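Cellulase (Bacteroides salanitronis, PDB 6WQY) probably hydrolyses internal beta-1,4-glucosidic linkages in cellulose and related polysaccharides as a broad-specificity GH5_4 endoglucanase, of which this chain holds the catalytic domain. Local coordinates at residues R76-L82 with I116-D122; G123-Q127 with H176-W180; Y128-I132 with V145-L149; Q192-L196 with V221-V225. All blocks are in the same frame, centred on the assembly; numbering follows the deposited sequence. Where two conformers were deposited one is given.

Contact 1 of 4, residues R76-L82 with I116-D122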
loop_
_atom_site.group_PDB
_atom_site.type_symbol
_atom_site.label_atom_id
_atom_site.label_comp_id
_atom_site.label_asym_id
_atom_site.label_seq_id
_atom_site.Cartn_x
_atom_site.Cartn_y
_atom_site.Cartn_z
ATOM N N ARG A 76 1.650 6.370 2.000
ATOM C CA ARG A 76 1.357 5.139 2.714
ATOM C C ARG A 76 2.467 4.905 3.717
ATOM O O ARG A 76 3.658 4.980 3.383
ATOM C CB ARG A 76 1.222 3.980 1.732
ATOM C CG ARG A 76 0.902 2.626 2.363
ATOM C CD ARG A 76 0.418 1.660 1.310
ATOM N NE ARG A 76 0.168 0.291 1.737
ATOM C CZ ARG A 76 1.041 -0.705 1.678
ATOM N NH1 ARG A 76 2.306 -0.499 1.347
ATOM N NH2 ARG A 76 0.617 -1.930 1.965
ATOM N N ILE A 77 2.060 4.659 4.956
ATOM C CA ILE A 77 2.930 4.477 6.108
ATOM C C ILE A 77 2.728 3.034 6.564
ATOM O O ILE A 77 1.867 2.750 7.418
ATOM C CB ILE A 77 2.558 5.465 7.231
ATOM C CG1 ILE A 77 2.640 6.921 6.758
ATOM C CG2 ILE A 77 3.451 5.240 8.448
ATOM C CD1 ILE A 77 1.884 7.897 7.635
ATOM N N PRO A 78 3.484 2.084 6.029
ATOM C CA PRO A 78 3.397 0.709 6.529
ATOM C C PRO A 78 3.848 0.674 7.979
ATOM O O PRO A 78 4.854 1.293 8.340
ATOM C CB PRO A 78 4.341 -0.071 5.615
ATOM C CG PRO A 78 5.103 0.894 4.856
ATOM C CD PRO A 78 4.432 2.221 4.916
ATOM N N VAL A 79 3.120 -0.080 8.813
ATOM C CA VAL A 79 3.460 -0.189 10.230
ATOM C C VAL A 79 3.464 -1.665 10.612
ATOM O O VAL A 79 2.432 -2.338 10.512
ATOM C CB VAL A 79 2.484 0.566 11.149
ATOM C CG1 VAL A 79 2.949 0.420 12.602
ATOM C CG2 VAL A 79 2.377 2.027 10.765
ATOM N N THR A 80 4.615 -2.147 11.072
ATOM C CA THR A 80 4.730 -3.453 11.703
ATOM C C THR A 80 4.589 -3.269 13.206
ATOM O O THR A 80 5.211 -2.374 13.788
ATOM C CB THR A 80 6.072 -4.077 11.342
ATOM O OG1 THR A 80 6.053 -4.353 9.939
ATOM C CG2 THR A 80 6.340 -5.359 12.115
ATOM N N TRP A 81 3.767 -4.119 13.842
ATOM C CA TRP A 81 3.415 -3.961 15.244
ATOM C C TRP A 81 4.028 -5.062 16.101
ATOM O O TRP A 81 3.787 -5.107 17.318
ATOM C CB TRP A 81 1.889 -3.935 15.416
ATOM C CG TRP A 81 1.199 -2.866 14.606
ATOM C CD1 TRP A 81 0.827 -2.954 13.305
ATOM C CD2 TRP A 81 0.802 -1.554 15.038
ATOM N NE1 TRP A 81 0.213 -1.796 12.891
ATOM C CE2 TRP A 81 0.185 -0.924 13.938
ATOM C CE3 TRP A 81 0.904 -0.850 16.240
ATOM C CZ2 TRP A 81 -0.316 0.371 14.006
ATOM C CZ3 TRP A 81 0.405 0.438 16.297
ATOM C CH2 TRP A 81 -0.204 1.028 15.193
ATOM N N LEU A 82 4.794 -5.959 15.484
ATOM C CA LEU A 82 5.423 -7.069 16.176
ATOM C C LEU A 82 6.231 -6.571 17.364
ATOM O O LEU A 82 6.964 -5.586 17.284
ATOM C CB LEU A 82 6.342 -7.815 15.201
ATOM C CG LEU A 82 5.638 -8.544 14.055
ATOM C CD1 LEU A 82 6.677 -9.049 13.052
ATOM C CD2 LEU A 82 4.788 -9.669 14.569
ATOM N N ILE A 116 -2.047 6.798 4.716
ATOM C CA ILE A 116 -2.595 5.465 4.947
ATOM C C ILE A 116 -1.730 4.807 6.014
ATOM O O ILE A 116 -0.506 4.830 5.893
ATOM C CB ILE A 116 -2.554 4.600 3.672
ATOM C CG1 ILE A 116 -3.288 5.269 2.507
ATOM C CG2 ILE A 116 -3.134 3.211 3.964
ATOM C CD1 ILE A 116 -3.196 4.493 1.205
ATOM N N ILE A 117 -2.341 4.195 7.035
ATOM C CA ILE A 117 -1.610 3.345 7.980
ATOM C C ILE A 117 -2.213 1.943 7.909
ATOM O O ILE A 117 -3.385 1.773 7.568
ATOM C CB ILE A 117 -1.623 3.882 9.424
ATOM C CG1 ILE A 117 -3.040 4.084 9.958
ATOM C CG2 ILE A 117 -0.806 5.173 9.506
ATOM C CD1 ILE A 117 -3.102 4.491 11.416
ATOM N N ASN A 118 -1.416 0.934 8.272
ATOM C CA ASN A 118 -1.866 -0.448 8.127
ATOM C C ASN A 118 -1.294 -1.321 9.250
ATOM O O ASN A 118 -0.706 -0.843 10.224
ATOM C CB ASN A 118 -1.524 -0.997 6.727
ATOM C CG ASN A 118 -0.052 -1.342 6.570
ATOM O OD1 ASN A 118 0.746 -1.130 7.489
ATOM N ND2 ASN A 118 0.308 -1.860 5.411
ATOM N N ILE A 119 -1.542 -2.625 9.116
ATOM C CA ILE A 119 -0.797 -3.692 9.784
ATOM C C ILE A 119 0.049 -4.361 8.706
ATOM O O ILE A 119 -0.498 -4.880 7.724
ATOM C CB ILE A 119 -1.743 -4.692 10.466
ATOM C CG1 ILE A 119 -2.503 -4.029 11.615
ATOM C CG2 ILE A 119 -0.965 -5.916 10.931
ATOM C CD1 ILE A 119 -3.528 -4.933 12.286
ATOM N N HIS A 120 1.380 -4.342 8.869
ATOM C CA HIS A 120 2.267 -4.685 7.759
ATOM C C HIS A 120 2.905 -6.045 7.990
ATOM O O HIS A 120 2.267 -7.077 7.702
ATOM C CB HIS A 120 3.241 -3.534 7.467
ATOM C CG HIS A 120 3.787 -3.541 6.083
ATOM N ND1 HIS A 120 3.079 -3.039 5.006
ATOM C CD2 HIS A 120 4.983 -3.966 5.613
ATOM C CE1 HIS A 120 3.851 -3.140 3.935
ATOM N NE2 HIS A 120 5.005 -3.707 4.268
ATOM N N HIS A 121 4.162 -6.128 8.460
ATOM C CA HIS A 121 4.849 -7.432 8.487
ATOM C C HIS A 121 4.356 -8.372 9.581
ATOM O O HIS A 121 4.787 -9.528 9.608
ATOM C CB HIS A 121 6.357 -7.266 8.503
ATOM C CG HIS A 121 6.910 -6.784 7.205
ATOM N ND1 HIS A 121 6.468 -7.256 5.987
ATOM C CD2 HIS A 121 7.875 -5.865 6.942
ATOM C CE1 HIS A 121 7.155 -6.648 5.032
ATOM N NE2 HIS A 121 8.019 -5.801 5.580
ATOM N N ASP A 122 3.422 -7.947 10.426
ATOM C CA ASP A 122 2.712 -8.920 11.252
ATOM C C ASP A 122 2.154 -10.055 10.412
ATOM O O ASP A 122 2.024 -11.179 10.896
ATOM C CB ASP A 122 1.543 -8.250 11.976
ATOM C CG ASP A 122 1.976 -7.125 12.890
ATOM O OD1 ASP A 122 2.554 -6.142 12.364
ATOM O OD2 ASP A 122 1.714 -7.210 14.121
#
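Strands 74-77 and 114-118 run side by side, bridged at R76 and I116, where I77 N donates to I116 O (2.7 Å). Further along, a second main-chain bond runs from H120 N to V79 O (2.8 Å). Side chains join in: V79 N donates to N118 OD1 (2.9 Å), W81 N to D122 OD1 (2.8 Å), W81 NE1 to N118 O (3.0 Å) and H121 N to T80 OG1 (3.0 Å). N118 ND2 donates to E170 and to H120 ND1 (3.0 Å), whose imidazole face meets P78 CB in a CH-pi contact; D122 OD2 is taken by W129 NE1. N118 N is buried without a partner. R76 NH2 comes within 3.5 Å of N118 ND2, both donors; its guanidinium instead forms salt bridges with E170 and E309 and hydrogen-bonds to N36 and N173. T80 OG1 also hydrogen-bonds to D42 O. This is the parallel strand pairing of a beta-alpha-beta crossover, with helix 95-110, packed on I77 and I117, as the connection, in a GH5 TIM barrel.

Contact 2 of 4, residues G123-Q127 with H176-W180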
loop_
_atom_site.group_PDB
_atom_site.type_symbol
_atom_site.label_atom_id
_atom_site.label_comp_id
_atom_site.label_asym_id
_atom_site.label_seq_id
_atom_site.Cartn_x
_atom_site.Cartn_y
_atom_site.Cartn_z
ATOM N N GLY A 123 1.788 -9.771 9.165
ATOM C CA GLY A 123 1.268 -10.760 8.259
ATOM C C GLY A 123 2.285 -11.388 7.343
ATOM O O GLY A 123 1.885 -12.140 6.441
ATOM N N ALA A 124 3.579 -11.128 7.509
ATOM C CA ALA A 124 4.553 -11.629 6.547
ATOM C C ALA A 124 4.585 -13.150 6.548
ATOM O O ALA A 124 4.886 -13.778 7.568
ATOM C CB ALA A 124 5.936 -11.069 6.850
ATOM N N ASN A 125 4.267 -13.737 5.392
ATOM C CA ASN A 125 4.465 -15.157 5.113
ATOM C C ASN A 125 3.681 -16.081 6.035
ATOM O O ASN A 125 3.982 -17.270 6.108
ATOM C CB ASN A 125 5.944 -15.527 5.161
ATOM C CG ASN A 125 6.795 -14.596 4.342
ATOM O OD1 ASN A 125 6.372 -14.113 3.281
ATOM N ND2 ASN A 125 7.991 -14.296 4.841
ATOM N N SER A 126 2.669 -15.567 6.720
ATOM C CA SER A 126 1.900 -16.368 7.661
ATOM C C SER A 126 2.758 -16.895 8.803
ATOM O O SER A 126 2.382 -17.866 9.461
ATOM C CB SER A 126 1.202 -17.534 6.948
ATOM O OG SER A 126 -0.013 -17.894 7.575
ATOM N N GLN A 127 3.895 -16.256 9.091
ATOM C CA GLN A 127 4.830 -16.799 10.074
ATOM C C GLN A 127 4.684 -16.187 11.459
ATOM O O GLN A 127 5.346 -16.668 12.395
ATOM C CB GLN A 127 6.277 -16.727 9.562
ATOM C CG GLN A 127 6.894 -15.348 9.577
ATOM C CD GLN A 127 8.289 -15.335 8.942
ATOM O OE1 GLN A 127 8.446 -15.034 7.757
ATOM N NE2 GLN A 127 9.299 -15.663 9.733
ATOM N N HIS A 176 -0.686 -14.326 2.604
ATOM C CA HIS A 176 -0.525 -15.588 1.899
ATOM C C HIS A 176 -0.025 -16.626 2.897
ATOM O O HIS A 176 0.508 -16.290 3.969
ATOM C CB HIS A 176 0.438 -15.474 0.709
ATOM C CG HIS A 176 1.835 -15.173 1.107
ATOM N ND1 HIS A 176 2.805 -16.145 1.201
ATOM C CD2 HIS A 176 2.420 -14.006 1.464
ATOM C CE1 HIS A 176 3.933 -15.584 1.591
ATOM N NE2 HIS A 176 3.730 -14.283 1.754
ATOM N N ASP A 177 -0.169 -17.893 2.520
ATOM C CA ASP A 177 0.110 -18.985 3.445
ATOM C C ASP A 177 1.568 -19.387 3.521
ATOM O O ASP A 177 1.877 -20.373 4.200
ATOM C CB ASP A 177 -0.765 -20.203 3.105
ATOM C CG ASP A 177 -0.410 -20.891 1.795
ATOM O OD1 ASP A 177 0.558 -20.501 1.110
ATOM O OD2 ASP A 177 -1.106 -21.874 1.499
ATOM N N GLY A 178 2.459 -18.620 2.889
ATOM C CA GLY A 178 3.869 -18.936 2.784
ATOM C C GLY A 178 4.320 -19.117 1.348
ATOM O O GLY A 178 5.480 -18.841 1.021
ATOM N N SER A 179 3.405 -19.551 0.471
ATOM C CA SER A 179 3.735 -19.842 -0.912
ATOM C C SER A 179 3.395 -18.727 -1.880
ATOM O O SER A 179 3.409 -18.956 -3.099
ATOM C CB SER A 179 3.055 -21.138 -1.342
ATOM O OG SER A 179 3.643 -22.248 -0.688
ATOM N N TRP A 180 3.101 -17.529 -1.381
ATOM C CA TRP A 180 3.079 -16.332 -2.223
ATOM C C TRP A 180 2.044 -16.416 -3.340
ATOM O O TRP A 180 2.230 -15.842 -4.416
ATOM C CB TRP A 180 4.477 -15.997 -2.734
ATOM C CG TRP A 180 5.359 -15.410 -1.679
ATOM C CD1 TRP A 180 6.223 -16.066 -0.848
ATOM C CD2 TRP A 180 5.437 -14.039 -1.336
ATOM N NE1 TRP A 180 6.841 -15.176 -0.016
ATOM C CE2 TRP A 180 6.380 -13.918 -0.301
ATOM C CE3 TRP A 180 4.818 -12.894 -1.821
ATOM C CZ2 TRP A 180 6.709 -12.689 0.261
ATOM C CZ3 TRP A 180 5.153 -11.673 -1.266
ATOM C CH2 TRP A 180 6.081 -11.584 -0.242
HETATM O O HOH W 1 0.249 -13.897 5.311
#
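In a TIM barrel, the loops leaving the C-terminal ends of the strands surround the mouth, and those after strands 114-118 and 167-170 meet across 216 Å² of buried surface. No backbone-to-backbone hydrogen bond links them. A water does so instead: water 1 donates to G123 O (2.7 Å) and accepts from H176 N (2.9 Å), with a weak bond of 3.3 Å from S126 N. With N125 and S126 at positive phi, the S126 side chain points at the other loop, its CB 3.3 Å from H176 O. The hydroxyl hydrogen-bonds to D131 and K133. On the second loop D177 OD1 accepts from S179 N (3.1 Å) in an Asx turn, while D177 OD2 hydrogen-bonds to Q192 and D184. G178 fits the bend beside N125, since a CB would be jammed against the preceding carbonyl. The N125 amide faces two ways: within its loop ND2 donates to Q127 OE1 (3.0 Å), and across the contact OD1 accepts a weak bond of 3.1 Å from H176 NE2.

Contact 3 of 4, residues Y128-I132 with V145-L149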
loop_
_atom_site.group_PDB
_atom_site.type_symbol
_atom_site.label_atom_id
_atom_site.label_comp_id
_atom_site.label_asym_id
_atom_site.label_seq_id
_atom_site.Cartn_x
_atom_site.Cartn_y
_atom_site.Cartn_z
ATOM N N TYR A 128 3.819 -15.191 11.633
ATOM C CA TYR A 128 3.567 -14.576 12.936
ATOM C C TYR A 128 2.093 -14.753 13.307
ATOM O O TYR A 128 1.437 -15.686 12.830
ATOM C CB TYR A 128 4.005 -13.105 12.930
ATOM C CG TYR A 128 5.427 -12.898 12.450
ATOM C CD1 TYR A 128 6.507 -13.333 13.204
ATOM C CD2 TYR A 128 5.690 -12.264 11.253
ATOM C CE1 TYR A 128 7.811 -13.141 12.764
ATOM C CE2 TYR A 128 6.982 -12.063 10.814
ATOM C CZ TYR A 128 8.031 -12.507 11.572
ATOM O OH TYR A 128 9.323 -12.312 11.123
ATOM N N TRP A 129 1.540 -13.880 14.154
ATOM C CA TRP A 129 0.192 -14.117 14.672
ATOM C C TRP A 129 -0.866 -14.084 13.573
ATOM O O TRP A 129 -1.890 -14.769 13.678
ATOM C CB TRP A 129 -0.175 -13.097 15.763
ATOM C CG TRP A 129 -0.299 -11.674 15.287
ATOM C CD1 TRP A 129 0.688 -10.735 15.252
ATOM C CD2 TRP A 129 -1.482 -11.027 14.787
ATOM N NE1 TRP A 129 0.203 -9.555 14.758
ATOM C CE2 TRP A 129 -1.127 -9.696 14.473
ATOM C CE3 TRP A 129 -2.808 -11.431 14.589
ATOM C CZ2 TRP A 129 -2.036 -8.786 13.959
ATOM C CZ3 TRP A 129 -3.713 -10.522 14.087
ATOM C CH2 TRP A 129 -3.321 -9.208 13.769
ATOM N N LEU A 130 -0.670 -13.270 12.549
ATOM C CA LEU A 130 -1.654 -13.068 11.488
ATOM C C LEU A 130 -1.406 -14.190 10.491
ATOM O O LEU A 130 -0.621 -14.042 9.556
ATOM C CB LEU A 130 -1.464 -11.662 10.941
ATOM C CG LEU A 130 -2.448 -11.144 9.907
ATOM C CD1 LEU A 130 -3.891 -11.266 10.328
ATOM C CD2 LEU A 130 -2.097 -9.691 9.624
ATOM N N ASP A 131 -2.061 -15.341 10.718
ATOM C CA ASP A 131 -1.669 -16.644 10.160
ATOM C C ASP A 131 -2.814 -17.281 9.379
ATOM O O ASP A 131 -3.620 -18.036 9.926
ATOM C CB ASP A 131 -1.245 -17.520 11.358
ATOM C CG ASP A 131 -0.888 -18.936 10.976
ATOM O OD1 ASP A 131 -0.818 -19.294 9.786
ATOM O OD2 ASP A 131 -0.704 -19.752 11.934
ATOM N N ILE A 132 -2.866 -16.980 8.078
ATOM C CA ILE A 132 -3.950 -17.460 7.220
ATOM C C ILE A 132 -3.894 -18.971 7.045
ATOM O O ILE A 132 -4.936 -19.627 6.923
ATOM C CB ILE A 132 -3.926 -16.720 5.868
ATOM C CG1 ILE A 132 -5.147 -17.049 5.003
ATOM C CG2 ILE A 132 -2.647 -17.044 5.091
ATOM C CD1 ILE A 132 -6.434 -16.421 5.488
ATOM N N VAL A 145 -7.015 -14.923 15.656
ATOM C CA VAL A 145 -6.565 -13.908 14.712
ATOM C C VAL A 145 -7.578 -12.781 14.640
ATOM O O VAL A 145 -7.223 -11.599 14.686
ATOM C CB VAL A 145 -6.306 -14.510 13.321
ATOM C CG1 VAL A 145 -5.983 -13.396 12.335
ATOM C CG2 VAL A 145 -5.181 -15.522 13.371
ATOM N N LYS A 146 -8.855 -13.136 14.509
ATOM C CA LYS A 146 -9.893 -12.118 14.439
ATOM C C LYS A 146 -9.949 -11.292 15.717
ATOM O O LYS A 146 -10.138 -10.070 15.663
ATOM C CB LYS A 146 -11.241 -12.769 14.160
ATOM C CG LYS A 146 -11.365 -13.341 12.749
ATOM C CD LYS A 146 -12.683 -14.072 12.588
ATOM C CE LYS A 146 -12.874 -14.621 11.195
ATOM N NZ LYS A 146 -14.152 -15.388 11.067
ATOM N N ALA A 147 -9.798 -11.932 16.873
ATOM C CA ALA A 147 -9.845 -11.191 18.128
ATOM C C ALA A 147 -8.712 -10.175 18.198
ATOM O O ALA A 147 -8.905 -9.038 18.636
ATOM C CB ALA A 147 -9.760 -12.149 19.312
ATOM N N GLN A 148 -7.514 -10.576 17.774
ATOM C CA GLN A 148 -6.375 -9.661 17.786
ATOM C C GLN A 148 -6.560 -8.536 16.767
ATOM O O GLN A 148 -6.284 -7.364 17.064
ATOM C CB GLN A 148 -5.078 -10.434 17.547
ATOM C CG GLN A 148 -3.865 -9.531 17.584
ATOM C CD GLN A 148 -2.559 -10.249 17.805
ATOM O OE1 GLN A 148 -2.518 -11.453 18.028
ATOM N NE2 GLN A 148 -1.472 -9.496 17.776
ATOM N N LEU A 149 -7.032 -8.878 15.565
ATOM C CA LEU A 149 -7.280 -7.870 14.539
ATOM C C LEU A 149 -8.291 -6.834 15.025
ATOM O O LEU A 149 -8.095 -5.625 14.844
ATOM C CB LEU A 149 -7.772 -8.572 13.275
ATOM C CG LEU A 149 -7.895 -7.753 12.000
ATOM C CD1 LEU A 149 -6.538 -7.324 11.480
ATOM C CD2 LEU A 149 -8.632 -8.583 10.962
#
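A glutamine laid flat over a tryptophan dominates this contact, which no hydrogen bond crosses. Q148 CG stands 3.7 Å from the centroid of the six-membered ring of W129, 12° off its normal, a CH-pi contact over the face, and Q148 CD comes within 3.3 Å of W129 CD2. The nitrogens W129 NE1 and Q148 NE2 are both donors 3.5 Å apart; the indole NH is satisfied by D122. V145 packs at the ring's edge and against L130: its CG1 is 3.6 Å from L130 CD1 and 4.1 Å from W129 CZ3, and its CG2 lies 3.4 Å from W129 O. One helical turn on, L149 CD1 reaches W129 CH2 at 4.4 Å. L130 is the centre of an inverse gamma turn, which bends the loop before D131, the N-cap of helix 132-135, whose OD1 caps D134 N and also bonds S126 OG. The loop after strand 114-118 thus packs against helix 139-159 before entering helix 132-135, and W199 of helix 191-209 borders both L130 and V145.

Contact 4 of 4, residues Q192-L196 with V221-V225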
loop_
_atom_site.group_PDB
_atom_site.type_symbol
_atom_site.label_atom_id
_atom_site.label_comp_id
_atom_site.label_asym_id
_atom_site.label_seq_id
_atom_site.Cartn_x
_atom_site.Cartn_y
_atom_site.Cartn_z
ATOM N N GLN A 192 -9.014 -20.411 2.239
ATOM C CA GLN A 192 -8.152 -19.288 2.572
ATOM C C GLN A 192 -8.712 -17.982 2.011
ATOM O O GLN A 192 -8.668 -16.947 2.695
ATOM C CB GLN A 192 -6.733 -19.508 2.073
ATOM C CG GLN A 192 -5.945 -20.517 2.877
ATOM C CD GLN A 192 -4.520 -20.629 2.372
ATOM O OE1 GLN A 192 -4.032 -19.715 1.687
ATOM N NE2 GLN A 192 -3.841 -21.703 2.675
ATOM N N TYR A 193 -9.222 -17.979 0.769
ATOM C CA TYR A 193 -9.789 -16.740 0.242
ATOM C C TYR A 193 -10.955 -16.269 1.101
ATOM O O TYR A 193 -11.119 -15.058 1.352
ATOM C CB TYR A 193 -10.263 -16.912 -1.201
ATOM C CG TYR A 193 -9.184 -17.317 -2.177
ATOM C CD1 TYR A 193 -7.930 -16.747 -2.148
ATOM C CD2 TYR A 193 -9.423 -18.300 -3.126
ATOM C CE1 TYR A 193 -6.943 -17.141 -3.033
ATOM C CE2 TYR A 193 -8.454 -18.704 -4.018
ATOM C CZ TYR A 193 -7.203 -18.116 -3.970
ATOM O OH TYR A 193 -6.188 -18.490 -4.818
ATOM N N ALA A 194 -11.783 -17.209 1.553
ATOM C CA ALA A 194 -12.931 -16.861 2.373
ATOM C C ALA A 194 -12.491 -16.304 3.718
ATOM O O ALA A 194 -13.082 -15.345 4.221
ATOM C CB ALA A 194 -13.833 -18.079 2.572
ATOM N N VAL A 195 -11.460 -16.897 4.321
ATOM C CA VAL A 195 -10.965 -16.399 5.600
ATOM C C VAL A 195 -10.462 -14.968 5.474
ATOM O O VAL A 195 -10.766 -14.123 6.326
ATOM C CB VAL A 195 -9.891 -17.346 6.161
ATOM C CG1 VAL A 195 -9.193 -16.716 7.353
ATOM C CG2 VAL A 195 -10.512 -18.676 6.545
ATOM N N LEU A 196 -9.700 -14.664 4.422
ATOM C CA LEU A 196 -9.233 -13.292 4.248
ATOM C C LEU A 196 -10.415 -12.337 4.104
ATOM O O LEU A 196 -10.423 -11.236 4.678
ATOM C CB LEU A 196 -8.293 -13.201 3.049
ATOM C CG LEU A 196 -7.774 -11.800 2.755
ATOM C CD1 LEU A 196 -7.083 -11.140 3.938
ATOM C CD2 LEU A 196 -6.810 -11.843 1.565
ATOM N N VAL A 221 -8.903 -2.415 1.851
ATOM C CA VAL A 221 -9.027 -3.847 2.118
ATOM C C VAL A 221 -8.385 -4.623 0.975
ATOM O O VAL A 221 -8.716 -4.376 -0.192
ATOM C CB VAL A 221 -10.494 -4.259 2.352
ATOM C CG1 VAL A 221 -10.932 -3.849 3.752
ATOM C CG2 VAL A 221 -11.423 -3.653 1.304
ATOM N N PRO A 222 -7.474 -5.566 1.265
ATOM C CA PRO A 222 -6.771 -6.257 0.186
ATOM C C PRO A 222 -7.376 -7.596 -0.197
ATOM O O PRO A 222 -8.107 -8.237 0.564
ATOM C CB PRO A 222 -5.372 -6.471 0.783
ATOM C CG PRO A 222 -5.666 -6.739 2.245
ATOM C CD PRO A 222 -6.809 -5.772 2.569
ATOM N N GLY A 223 -7.005 -8.049 -1.398
ATOM C CA GLY A 223 -7.171 -9.423 -1.798
ATOM C C GLY A 223 -5.924 -10.233 -1.503
ATOM O O GLY A 223 -4.918 -9.738 -0.988
ATOM N N TYR A 224 -5.992 -11.513 -1.858
ATOM C CA TYR A 224 -4.945 -12.456 -1.495
ATOM C C TYR A 224 -3.616 -12.062 -2.122
ATOM O O TYR A 224 -3.539 -11.811 -3.332
ATOM C CB TYR A 224 -5.366 -13.873 -1.901
ATOM C CG TYR A 224 -4.564 -14.962 -1.222
ATOM C CD1 TYR A 224 -3.366 -15.410 -1.740
ATOM C CD2 TYR A 224 -5.037 -15.576 -0.063
ATOM C CE1 TYR A 224 -2.643 -16.407 -1.126
ATOM C CE2 TYR A 224 -4.326 -16.588 0.547
ATOM C CZ TYR A 224 -3.142 -17.021 0.005
ATOM O OH TYR A 224 -2.404 -18.034 0.581
ATOM N N VAL A 225 -2.590 -11.978 -1.265
ATOM C CA VAL A 225 -1.218 -11.576 -1.583
ATOM C C VAL A 225 -1.157 -10.318 -2.438
ATOM O O VAL A 225 -0.170 -10.078 -3.133
ATOM C CB VAL A 225 -0.361 -12.772 -2.078
ATOM C CG1 VAL A 225 -0.612 -13.132 -3.539
ATOM C CG2 VAL A 225 1.126 -12.538 -1.815
#
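Strand 219-222 ends beside the first turns of helix 191-209, the helix that precedes it in the barrel. V221 lies too far off to touch segment 192-196. P222 begins the contact through its carbonyl, with P222 O 4.0 Å from L196 CD2; the same oxygen accepts a hydrogen bond from N200, one turn further along the helix. At G223 the L196 methyl lies close to the backbone, CD2 being 3.6 Å from G223 C and 3.5 Å from Y224 N. Y224 contributes the largest share of the interface. Y224 OH donates to Q192 OE1 (2.6 Å) and accepts from D177 N, while Y193 directs its edge at the Y224 ring face in a T-shaped pair, centroids 5.3 Å apart and planes at 88°, with Y193 CE1 3.7 Å from Y224 CG. V225 turns out of the contact at positive phi and bonds through its backbone to I175. Helix 228-234 adjoins both tyrosines through L230, and helix 132-135 lies against the helical segment, I132 and A135 touching V195.

How the contacts relate
Contact 1 belongs to the barrel wall, contacts 2 and 3 involve the loop after strand 114-118, and contact 4 joins helix 191-209 to strand 219-222. D122 OD2 (contact 1) probably hydrogen-bonds to W129 NE1 (contact 3) at 2.9 Å, and S126 OG (contact 2) to D131 OD1 (contact 3) at 2.7 Å. Contact 2 reaches contact 4 twice, D177 N to Y224 OH and D177 OD2 to Q192 NE2, both 3.0 Å; I132 CD1 (contact 3) packs 3.3 Å from V195 CG1 (contact 4). Contacts 1 and 4 share the sheet, nearest atoms about 8 Å apart. D131's side chain is about 4 Å from a bound magnesium; W81's is about 9 Å from that of E95, which binds magnesium in another structure.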